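Local coordinates for protein glutamine cyclotransferase (Xanthomonas campestris, PDB 3MBR) that probably converts N-terminal glutaminyl residues of peptides to pyroglutamate, as a calcium-binding beta-propeller of the glutaminyl cyclase family, at residues Val89-Leu92 against Ala93-Thr96; Thr111-Ser115 against His116-Ser120; Leu198-Ser201 against Thr202-Val205. The protein carries 1 engineered substitution. All coordinates share one frame; numbering follows the deposited sequence.

Contact 1 (Val89-Leu92 against Ala93-Thr96)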
loop_
_atom_site.group_PDB
_atom_site.type_symbol
_atom_site.label_atom_id
_atom_site.label_comp_id
_atom_site.label_asym_id
_atom_site.label_seq_id
_atom_site.Cartn_x
_atom_site.Cartn_y
_atom_site.Cartn_z
ATOM N N VAL A 89 -0.804 7.922 -14.727
ATOM C CA VAL A 89 -0.577 9.079 -13.868
ATOM C C VAL A 89 -1.803 9.942 -13.995
ATOM O O VAL A 89 -2.171 10.283 -15.136
ATOM C CB VAL A 89 0.705 9.893 -14.310
ATOM C CG1 VAL A 89 0.877 11.149 -13.470
ATOM C CG2 VAL A 89 1.986 8.993 -14.374
ATOM N N TYR A 90 -2.403 10.304 -12.862
ATOM C CA TYR A 90 -3.571 11.164 -12.833
ATOM C C TYR A 90 -3.177 12.519 -12.281
ATOM O O TYR A 90 -2.289 12.584 -11.436
ATOM C CB TYR A 90 -4.661 10.582 -11.862
ATOM C CG TYR A 90 -5.153 9.210 -12.187
ATOM C CD1 TYR A 90 -4.457 8.103 -11.784
ATOM C CD2 TYR A 90 -6.335 9.010 -12.888
ATOM C CE1 TYR A 90 -4.898 6.820 -12.049
ATOM C CE2 TYR A 90 -6.813 7.675 -13.200
ATOM C CZ TYR A 90 -6.073 6.583 -12.746
ATOM O OH TYR A 90 -6.450 5.244 -12.943
ATOM N N ASP A 91 -3.883 13.572 -12.701
ATOM C CA ASP A 91 -3.821 14.819 -11.916
ATOM C C ASP A 91 -4.558 14.517 -10.612
ATOM O O ASP A 91 -5.704 14.042 -10.621
ATOM C CB ASP A 91 -4.561 15.898 -12.689
ATOM C CG ASP A 91 -4.670 17.196 -11.937
ATOM O OD1 ASP A 91 -3.615 17.871 -11.808
ATOM O OD2 ASP A 91 -5.813 17.588 -11.563
ATOM N N LEU A 92 -3.911 14.757 -9.486
ATOM C CA LEU A 92 -4.481 14.456 -8.202
ATOM C C LEU A 92 -5.779 15.197 -7.930
ATOM O O LEU A 92 -6.758 14.603 -7.472
ATOM C CB LEU A 92 -3.475 14.895 -7.156
ATOM C CG LEU A 92 -2.820 14.028 -6.140
ATOM C CD1 LEU A 92 -2.310 15.013 -5.095
ATOM C CD2 LEU A 92 -3.732 13.085 -5.524
ATOM N N ALA A 93 -5.801 16.498 -8.173
ATOM C CA ALA A 93 -6.995 17.281 -7.837
ATOM C C ALA A 93 -8.248 16.814 -8.528
ATOM O O ALA A 93 -9.320 16.754 -7.888
ATOM C CB ALA A 93 -6.752 18.759 -8.185
ATOM N N THR A 94 -8.167 16.591 -9.853
ATOM C CA THR A 94 -9.347 16.190 -10.615
ATOM C C THR A 94 -9.533 14.665 -10.804
ATOM O O THR A 94 -10.568 14.224 -11.321
ATOM C CB THR A 94 -9.323 16.762 -12.056
ATOM O OG1 THR A 94 -8.129 16.339 -12.696
ATOM C CG2 THR A 94 -9.372 18.321 -12.161
ATOM N N LEU A 95 -8.531 13.886 -10.395
ATOM C CA LEU A 95 -8.445 12.424 -10.653
ATOM C C LEU A 95 -8.701 12.107 -12.129
ATOM O O LEU A 95 -9.490 11.196 -12.463
ATOM C CB LEU A 95 -9.382 11.608 -9.763
ATOM C CG LEU A 95 -9.081 11.719 -8.286
ATOM C CD1 LEU A 95 -10.115 10.819 -7.484
ATOM C CD2 LEU A 95 -7.694 11.189 -8.045
ATOM N N THR A 96 -8.133 12.884 -13.036
ATOM C CA THR A 96 -8.287 12.608 -14.445
ATOM C C THR A 96 -6.927 12.093 -14.949
ATOM O O THR A 96 -5.862 12.582 -14.542
ATOM C CB THR A 96 -8.736 13.846 -15.193
ATOM O OG1 THR A 96 -7.876 14.909 -14.886
ATOM C CG2 THR A 96 -10.103 14.272 -14.782
HETATM O O HOH W 1 -3.329 17.947 -8.663
#
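Asp91 and Thr94 face each other across the turn that links strands 86-91 and 96-102, the last two of a four-stranded antiparallel sheet of the beta-propeller, and the Asp91 carboxylate ties the turn together from its side chain. With CG anti to the backbone N (chi1 175°), Asp91 swings its acid over the turn, where OD2 takes two bonds: Thr94 OG1 donates to it over 2.9 Å and Thr94 N over 3.1 Å. Both donors come in on the anti side of OD2, the amide more tilted from the carboxylate plane. Two grips on one oxygen fix the rotation of the acid. Backbone bonds close the turn beside it: Asp91 N donates to Thr96 O at 2.9 Å, while Leu95 N makes a weak, bent bond to Asp91 O and a weak, long one to Leu92 O.

The packed side is that of Tyr90, Leu92 and Leu95, all buried. Leu95 CD2 lies 3.6 Å from Leu92 O, Tyr90 CD2 3.9 Å from Leu95 O, and Tyr90 CA approaches Thr96 O in a CA-H...O contact. On the solvent side, Ala93 and Thr94 are exposed, and a water bridges Asp91 OD1 and Ala93 N.

Tyr90 OH is bonded to Gln79 of strand 76-81, Leu92 and Leu95 pack on Leu77 there, and Leu95 also reaches Gln57 and Ala59 of strand 55-60 in the preceding sheet.

Contact 2 (Thr111-Ser115 against His116-Ser120)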
loop_
_atom_site.group_PDB
_atom_site.type_symbol
_atom_site.label_atom_id
_atom_site.label_comp_id
_atom_site.label_asym_id
_atom_site.label_seq_id
_atom_site.Cartn_x
_atom_site.Cartn_y
_atom_site.Cartn_z
ATOM N N THR A 111 5.031 3.159 -3.023
ATOM C CA THR A 111 5.002 4.233 -2.050
ATOM C C THR A 111 6.108 5.212 -2.464
ATOM O O THR A 111 6.668 5.047 -3.549
ATOM C CB THR A 111 5.136 3.744 -0.596
ATOM O OG1 THR A 111 4.918 4.865 0.278
ATOM C CG2 THR A 111 6.518 3.134 -0.276
ATOM N N SER A 112 6.431 6.200 -1.639
ATOM C CA SER A 112 7.516 7.140 -1.979
ATOM C C SER A 112 8.104 7.689 -0.742
ATOM O O SER A 112 7.430 7.788 0.317
ATOM C CB SER A 112 6.953 8.212 -2.847
ATOM O OG SER A 112 6.105 9.094 -2.119
ATOM N N ASP A 113 9.358 8.088 -0.858
ATOM C CA ASP A 113 9.988 8.929 0.214
ATOM C C ASP A 113 10.035 10.347 -0.358
ATOM O O ASP A 113 9.126 10.723 -1.128
ATOM C CB ASP A 113 11.351 8.406 0.656
ATOM C CG ASP A 113 12.381 8.427 -0.416
ATOM O OD1 ASP A 113 12.136 8.952 -1.536
ATOM O OD2 ASP A 113 13.476 7.874 -0.171
ATOM N N ASP A 114 10.997 11.174 0.059
ATOM C CA ASP A 114 10.939 12.538 -0.544
ATOM C C ASP A 114 11.619 12.692 -1.895
ATOM O O ASP A 114 11.645 13.808 -2.446
ATOM C CB ASP A 114 11.402 13.644 0.413
ATOM C CG ASP A 114 12.706 13.359 1.007
ATOM O OD1 ASP A 114 13.111 14.128 1.949
ATOM O OD2 ASP A 114 13.362 12.392 0.528
ATOM N N SER A 115 12.164 11.623 -2.453
ATOM C CA SER A 115 12.898 11.743 -3.700
ATOM C C SER A 115 12.514 10.678 -4.706
ATOM O O SER A 115 12.625 10.916 -5.911
ATOM C CB SER A 115 14.401 11.559 -3.435
ATOM O OG SER A 115 14.842 12.603 -2.578
ATOM N N HIS A 116 12.056 9.502 -4.238
ATOM C CA HIS A 116 11.895 8.351 -5.142
ATOM C C HIS A 116 10.616 7.617 -4.848
ATOM O O HIS A 116 10.080 7.695 -3.733
ATOM C CB HIS A 116 12.989 7.301 -4.996
ATOM C CG HIS A 116 14.299 7.816 -5.462
ATOM N ND1 HIS A 116 15.136 8.484 -4.605
ATOM C CD2 HIS A 116 14.829 7.908 -6.704
ATOM C CE1 HIS A 116 16.214 8.882 -5.288
ATOM N NE2 HIS A 116 16.044 8.561 -6.567
ATOM N N LEU A 117 10.166 6.865 -5.849
ATOM C CA LEU A 117 9.075 5.924 -5.594
ATOM C C LEU A 117 9.681 4.571 -5.343
ATOM O O LEU A 117 10.813 4.299 -5.780
ATOM C CB LEU A 117 8.173 5.786 -6.867
ATOM C CG LEU A 117 7.714 7.080 -7.491
ATOM C CD1 LEU A 117 6.807 6.700 -8.646
ATOM C CD2 LEU A 117 7.041 8.036 -6.525
ATOM N N TYR A 118 8.955 3.728 -4.621
ATOM C CA TYR A 118 9.337 2.329 -4.309
ATOM C C TYR A 118 8.215 1.442 -4.770
ATOM O O TYR A 118 7.074 1.684 -4.468
ATOM C CB TYR A 118 9.601 2.183 -2.783
ATOM C CG TYR A 118 10.735 3.047 -2.337
ATOM C CD1 TYR A 118 10.512 4.372 -1.961
ATOM C CD2 TYR A 118 12.005 2.539 -2.290
ATOM C CE1 TYR A 118 11.602 5.228 -1.601
ATOM C CE2 TYR A 118 13.066 3.321 -1.891
ATOM C CZ TYR A 118 12.871 4.677 -1.542
ATOM O OH TYR A 118 13.958 5.472 -1.116
ATOM N N MET A 119 8.555 0.467 -5.600
ATOM C CA MET A 119 7.543 -0.410 -6.210
ATOM C C MET A 119 7.809 -1.894 -5.830
ATOM O O MET A 119 8.900 -2.441 -5.979
ATOM C CB MET A 119 7.708 -0.295 -7.757
ATOM C CG MET A 119 6.822 -1.180 -8.491
ATOM S SD MET A 119 6.894 -0.944 -10.292
ATOM C CE MET A 119 6.169 -2.480 -10.972
ATOM N N SER A 120 6.742 -2.537 -5.394
ATOM C CA SER A 120 6.679 -4.021 -5.228
ATOM C C SER A 120 6.109 -4.663 -6.533
ATOM O O SER A 120 5.104 -4.192 -7.070
ATOM C CB SER A 120 5.730 -4.396 -4.065
ATOM O OG SER A 120 5.522 -5.866 -4.159
HETATM O O HOH W 2 15.570 8.505 -1.900
#
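Strands 109-112 and 117-120, the first two of one propeller sheet, form a beta hairpin whose loop contains an Asx turn at Asp113. Thr111 and Tyr118 form an antiparallel hydrogen-bonded pair, with Thr111 N to Tyr118 O at 2.9 Å and Tyr118 N to Thr111 O at 2.8 Å. Ser112 and Leu117 follow as a non-hydrogen-bonded pair, where Ser112 CB meets Leu117 CD2, and Asp113 N then donates to His116 O across the loop.

Asp113 ties the loop together with both carboxylate oxygens. Its CG sits between the backbone N and the carbonyl carbon (chi1 64°), which turns the acid back over the loop. Asp113 OD1 accepts from Ser115 N, the bond that defines the Asx turn, and from His116 N, each at 2.8 Å; the His116 amide comes nearly along the C-O axis and the Ser115 amide from above the carboxylate plane. The other oxygen, Asp113 OD2, receives the Tyr118 hydroxyl, with OH 2.6 Å away and well above that plane. Carboxylate and phenol ring stand almost perpendicular, 88° apart, and Asp113 CG lies at the ring edge, 3.5 Å from Tyr118 CE1. A water then links Asp113 OD2 to His116 ND1 at the edge of the imidazole, while Ser115 O lies over one face of that ring.

Tyr118 stacks on Trp157 of strand 152-158, whose backbone N is bonded to Thr111 OG1. Leu155 and Glu156 of that strand, both calcium ligands, touch Thr111. Within its own sheet, strand 117-120 pairs next with strand 125-129, whose Lys128 packs on His116 and Tyr118.

Contact 3 (Leu198-Ser201 against Thr202-Val205); sequences LTDS and TNDV
Asp200 and Asn203 bracket a type I beta turn and bind each other twice, once through backbone and once through a side chain. In the backbone bond, Asn203 N donates to Asp200 O at 3.0 Å, the bond that closes the turn.

The side-chain to backbone bonds run both ways across the turn. Asn203 carries its CG beside its own backbone N and anti to the carbonyl carbon (chi1 -78°), and this sends the amide oxygen back along the chain, where Asn203 OD1 accepts from Asp200 N at 2.8 Å in a nearly straight bond of 168°. In the reverse direction, Asp200 OD2 accepts from Thr202 N at 2.9 Å, on the anti side of the carboxylate. The Asp200 carboxylate and the Asn203 amide come out nearly parallel, their planes 8° apart, although the two side chains cross at about a right angle.

One bond joins side chain to side chain. Thr202 OG1 donates to Asp200 OD2 at 2.7 Å, to the syn lone pair of that oxygen, so two donors from Thr202 grip the same oxygen from different sides and hold the acid against rotation.

The apolar contact is that of Val205 CG1 with Thr199 CG2, at 3.8 Å. Separately, Val205 CG2 lies against Ser201 O, a van der Waals neighbour at 3.7 Å. Val205 is buried, whereas Asp200 and Thr202 are exposed. Beyond the turn, Asp204 is the centre of an inverse gamma turn, with Val205 N bonded to Asn203 O.

The loop that holds this type I turn connects two sheets of the beta-propeller, running from strand 182-187 to strand 206-212. Ser201 and Val205 rest on Trp167, Asp204 O accepts from Trp225 NE1, and the Val205 backbone pairs with Lys223, just past strand 217-222.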
loop_
_atom_site.group_PDB
_atom_site.type_symbol
_atom_site.label_atom_id
_atom_site.label_comp_id
_atom_site.label_asym_id
_atom_site.label_seq_id
_atom_site.Cartn_x
_atom_site.Cartn_y
_atom_site.Cartn_z
ATOM N N LEU A 198 -9.376 -20.606 4.985
ATOM C CA LEU A 198 -8.567 -20.639 3.769
ATOM C C LEU A 198 -8.686 -19.293 2.975
ATOM O O LEU A 198 -9.806 -18.878 2.611
ATOM C CB LEU A 198 -8.988 -21.777 2.877
ATOM C CG LEU A 198 -8.250 -21.809 1.548
ATOM C CD1 LEU A 198 -6.817 -22.245 1.739
ATOM C CD2 LEU A 198 -8.993 -22.811 0.693
ATOM N N THR A 199 -7.549 -18.660 2.668
ATOM C CA THR A 199 -7.536 -17.250 2.204
ATOM C C THR A 199 -6.634 -17.134 1.011
ATOM O O THR A 199 -5.519 -17.600 1.086
ATOM C CB THR A 199 -6.942 -16.346 3.364
ATOM O OG1 THR A 199 -7.893 -16.398 4.441
ATOM C CG2 THR A 199 -6.752 -14.897 2.958
ATOM N N ASP A 200 -7.066 -16.595 -0.110
ATOM C CA ASP A 200 -6.118 -16.213 -1.191
ATOM C C ASP A 200 -6.002 -14.704 -1.311
ATOM O O ASP A 200 -6.644 -13.954 -0.507
ATOM C CB ASP A 200 -6.444 -16.926 -2.498
ATOM C CG ASP A 200 -7.759 -16.544 -3.031
ATOM O OD1 ASP A 200 -8.457 -17.435 -3.558
ATOM O OD2 ASP A 200 -8.013 -15.330 -2.969
ATOM N N SER A 201 -5.174 -14.192 -2.229
ATOM C CA SER A 201 -4.836 -12.792 -2.176
ATOM C C SER A 201 -5.998 -11.925 -2.674
ATOM O O SER A 201 -5.937 -10.720 -2.589
ATOM C CB SER A 201 -3.557 -12.414 -2.968
ATOM O OG SER A 201 -3.771 -12.761 -4.315
ATOM N N THR A 202 -7.048 -12.560 -3.140
ATOM C CA THR A 202 -8.270 -11.860 -3.520
ATOM C C THR A 202 -9.305 -11.767 -2.413
ATOM O O THR A 202 -10.335 -11.052 -2.601
ATOM C CB THR A 202 -8.920 -12.553 -4.751
ATOM O OG1 THR A 202 -9.717 -13.689 -4.329
ATOM C CG2 THR A 202 -7.892 -12.994 -5.843
ATOM N N ASN A 203 -9.102 -12.493 -1.285
ATOM C CA ASN A 203 -10.088 -12.631 -0.151
ATOM C C ASN A 203 -9.928 -11.368 0.737
ATOM O O ASN A 203 -9.292 -10.456 0.298
ATOM C CB ASN A 203 -9.869 -13.952 0.631
ATOM C CG ASN A 203 -10.447 -15.129 -0.098
ATOM O OD1 ASN A 203 -9.855 -16.204 -0.103
ATOM N ND2 ASN A 203 -11.629 -14.949 -0.747
ATOM N N ASP A 204 -10.363 -11.367 2.018
ATOM C CA ASP A 204 -10.348 -10.069 2.762
ATOM C C ASP A 204 -9.000 -9.736 3.446
ATOM O O ASP A 204 -8.912 -9.605 4.719
ATOM C CB ASP A 204 -11.555 -10.023 3.764
ATOM C CG ASP A 204 -12.934 -10.159 3.088
ATOM O OD1 ASP A 204 -13.984 -10.104 3.828
ATOM O OD2 ASP A 204 -13.014 -10.345 1.838
ATOM N N VAL A 205 -7.942 -9.687 2.623
ATOM C CA VAL A 205 -6.596 -9.521 3.115
ATOM C C VAL A 205 -6.384 -8.049 3.419
ATOM O O VAL A 205 -7.000 -7.127 2.797
ATOM C CB VAL A 205 -5.513 -9.937 2.116
ATOM C CG1 VAL A 205 -5.417 -11.497 1.982
ATOM C CG2 VAL A 205 -5.698 -9.292 0.776
#

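Overall arrangement
All three contacts are chain reversals built round an aspartate whose carboxylate accepts at least one backbone amide, set in different parts of one propeller. Contacts 1 and 2 each join neighbouring antiparallel strands within a sheet, the last two in contact 1 and the first two in contact 2, and both are partly buried. Contact 3 is a surface loop between sheets, without strand pairing. The side chain of Thr111 is about 5 Å from the calcium ion, those of Leu92 and Val205 about 13 Å. In contact 2 the tyrosine hydroxyl bonds the turn aspartate itself, and its ring stacks on Trp157 of the next sheet, whereas contacts 1 and 3 share a threonine gripping the acid through hydroxyl and amide.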